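PDB 4NQW: ECF RNA polymerase sigma factor SigK from Mycobacterium tuberculosis, which probably directs RNA polymerase to specific promoters as an ECF-type initiation factor, which an anti-sigma factor holds inactive until regulated proteolysis releases it. Local coordinates for residues A[28-32]-A[91-96]. Sequence-based numbering, arbitrary orientation.
Sequences LDALL and GSALAW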
ATOM      1  N   LEU A  28      14.288  -3.296   9.916  1.00 50.31           N
ATOM      2  CA  LEU A  28      13.425  -4.023   8.987  1.00 47.02           C
ATOM      3  C   LEU A  28      13.973  -3.911   7.562  1.00 47.38           C
ATOM      4  O   LEU A  28      13.819  -4.826   6.752  1.00 45.96           O
ATOM      5  CB  LEU A  28      11.997  -3.467   9.057  1.00 39.26           C
ATOM      6  CG  LEU A  28      10.816  -4.376   8.724  1.00 34.57           C
ATOM      7  CD1 LEU A  28      10.938  -5.740   9.387  1.00 31.06           C
ATOM      8  CD2 LEU A  28       9.530  -3.691   9.164  1.00 28.24           C
ATOM      9  N   ASP A  29      14.614  -2.779   7.276  1.00 49.97           N
ATOM     10  CA  ASP A  29      15.314  -2.570   6.011  1.00 52.75           C
ATOM     11  C   ASP A  29      16.521  -3.498   5.911  1.00 51.22           C
ATOM     12  O   ASP A  29      16.791  -4.061   4.849  1.00 46.69           O
ATOM     13  CB  ASP A  29      15.768  -1.111   5.889  1.00 55.87           C
ATOM     14  CG  ASP A  29      14.607  -0.130   5.938  1.00 59.92           C
ATOM     15  OD1 ASP A  29      13.695  -0.238   5.094  1.00 55.12           O
ATOM     16  OD2 ASP A  29      14.611   0.755   6.820  1.00 60.82           O
ATOM     17  N   ALA A  30      17.240  -3.652   7.023  1.00 46.82           N
ATOM     18  CA  ALA A  30      18.385  -4.559   7.097  1.00 42.95           C
ATOM     19  C   ALA A  30      17.966  -6.026   6.977  1.00 47.52           C
ATOM     20  O   ALA A  30      18.698  -6.832   6.402  1.00 51.35           O
ATOM     21  CB  ALA A  30      19.158  -4.337   8.391  1.00 26.48           C
ATOM     22  N   LEU A  31      16.800  -6.369   7.523  1.00 46.45           N
ATOM     23  CA  LEU A  31      16.254  -7.723   7.385  1.00 47.67           C
ATOM     24  C   LEU A  31      15.930  -8.031   5.928  1.00 47.66           C
ATOM     25  O   LEU A  31      16.294  -9.091   5.420  1.00 47.57           O
ATOM     26  CB  LEU A  31      14.992  -7.910   8.236  1.00 37.39           C
ATOM     27  CG  LEU A  31      15.145  -8.047   9.753  1.00 41.34           C
ATOM     28  CD1 LEU A  31      13.769  -8.109  10.399  1.00 38.72           C
ATOM     29  CD2 LEU A  31      15.959  -9.272  10.138  1.00 40.60           C
ATOM     30  N   LEU A  32      15.253  -7.099   5.262  1.00 45.70           N
ATOM     31  CA  LEU A  32      14.896  -7.264   3.851  1.00 49.17           C
ATOM     32  C   LEU A  32      16.152  -7.288   2.976  1.00 50.45           C
ATOM     33  O   LEU A  32      16.186  -7.948   1.937  1.00 48.76           O
ATOM     34  CB  LEU A  32      13.956  -6.145   3.385  1.00 49.37           C
ATOM     35  CG  LEU A  32      12.825  -6.542   2.428  1.00 52.10           C
ATOM     36  CD1 LEU A  32      12.132  -5.293   1.914  1.00 51.70           C
ATOM     37  CD2 LEU A  32      13.296  -7.392   1.257  1.00 53.53           C
ATOM     38  N   GLY A  91      12.501   4.149  -0.302  1.00 37.61           N
ATOM     39  CA  GLY A  91      11.403   4.015   0.656  1.00 34.15           C
ATOM     40  C   GLY A  91      11.666   2.908   1.660  1.00 31.98           C
ATOM     41  O   GLY A  91      12.567   2.092   1.470  1.00 32.02           O
ATOM     42  N   SER A  92      10.873   2.872   2.728  1.00 30.82           N
ATOM     43  CA  SER A  92      11.051   1.881   3.786  1.00 30.46           C
ATOM     44  C   SER A  92      10.680   0.479   3.311  1.00 30.88           C
ATOM     45  O   SER A  92       9.889   0.318   2.378  1.00 34.06           O
ATOM     46  CB  SER A  92      10.202   2.241   5.006  1.00 28.03           C
ATOM     47  OG  SER A  92       8.821   2.159   4.702  1.00 28.39           O
ATOM     48  N   ALA A  93      11.258  -0.526   3.961  1.00 26.28           N
ATOM     49  CA  ALA A  93      10.917  -1.924   3.696  1.00 26.10           C
ATOM     50  C   ALA A  93       9.436  -2.167   3.954  1.00 24.84           C
ATOM     51  O   ALA A  93       8.777  -2.897   3.211  1.00 24.22           O
ATOM     52  CB  ALA A  93      11.757  -2.846   4.565  1.00 26.39           C
ATOM     53  N   LEU A  94       8.921  -1.539   5.008  1.00 23.77           N
ATOM     54  CA  LEU A  94       7.520  -1.675   5.393  1.00 22.61           C
ATOM     55  C   LEU A  94       6.605  -1.178   4.272  1.00 22.64           C
ATOM     56  O   LEU A  94       5.660  -1.864   3.884  1.00 22.07           O
ATOM     57  CB  LEU A  94       7.237  -0.887   6.682  1.00 21.42           C
ATOM     58  CG  LEU A  94       6.372  -1.517   7.785  1.00 21.29           C
ATOM     59  CD1 LEU A  94       5.447  -0.465   8.383  1.00 19.44           C
ATOM     60  CD2 LEU A  94       5.558  -2.705   7.299  1.00 22.02           C
ATOM     61  N   ALA A  95       6.901   0.015   3.761  1.00 22.63           N
ATOM     62  CA  ALA A  95       6.138   0.613   2.666  1.00 21.74           C
ATOM     63  C   ALA A  95       6.222  -0.225   1.393  1.00 23.53           C
ATOM     64  O   ALA A  95       5.229  -0.392   0.685  1.00 22.69           O
ATOM     65  CB  ALA A  95       6.628   2.029   2.394  1.00 20.06           C
ATOM     66  N   TRP A  96       7.412  -0.745   1.111  1.00 24.71           N
ATOM     67  CA  TRP A  96       7.643  -1.623  -0.038  1.00 25.21           C
ATOM     68  C   TRP A  96       6.765  -2.875   0.047  1.00 24.53           C
ATOM     69  O   TRP A  96       6.177  -3.298  -0.948  1.00 23.72           O
ATOM     70  CB  TRP A  96       9.124  -2.006  -0.082  1.00 26.67           C
ATOM     71  CG  TRP A  96       9.568  -2.784  -1.282  1.00 27.38           C
ATOM     72  CD1 TRP A  96       9.900  -2.283  -2.507  1.00 28.60           C
ATOM     73  CD2 TRP A  96       9.777  -4.199  -1.356  1.00 27.10           C
ATOM     74  NE1 TRP A  96      10.286  -3.303  -3.345  1.00 29.40           N
ATOM     75  CE2 TRP A  96      10.219  -4.489  -2.663  1.00 27.22           C
ATOM     76  CE3 TRP A  96       9.622  -5.251  -0.448  1.00 27.40           C
ATOM     77  CZ2 TRP A  96      10.510  -5.787  -3.084  1.00 26.88           C
ATOM     78  CZ3 TRP A  96       9.912  -6.542  -0.867  1.00 28.15           C
ATOM     79  CH2 TRP A  96      10.354  -6.798  -2.174  1.00 27.79           C
TER
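At the N-terminal end of helix 93-111, part of the sigma-70 factor domain-2, D29 of the short helix 28-34 supplies a carboxylate oxygen to the first helical amide: A93 N donates to D29 OD1 at 2.7 Å, with an N-H...O angle of 148°. The amide nitrogen approaches OD1 almost head-on, close to the line of the CG-OD1 bond. A chi1 of -60° turns CG away from the D29 carbonyl carbon, and the carboxylate then extends to helix 93-111. Its negative charge would probably interact favourably with the partial positive charge of that helix end. The N-cap itself is S92, whose OG accepts from A95 N at 3.0 Å and also bonds an acidic side chain of a partner protein chain. D29 and S92 therefore engage two different amides of the same first turn.

Helix 28-34 also packs through apolar groups against this turn, which belongs to the domain that contacts the -10 element sequence-specifically and plays an important role in melting the DNA. A93 CB points toward helix 28-34 and lies 3.6 Å from both L28 O and L32 CD1. That same leucine branch reaches the six-membered ring of W96 obliquely, L32 CD1 to W96 CE3 3.4 Å, the two side chains crossing at about a right angle. F86 meets the W96 ring edge-to-face and also touches L32. Next along helix 93-111, L94 CG lies 4.1 Å from L28 CD2, a looser contact.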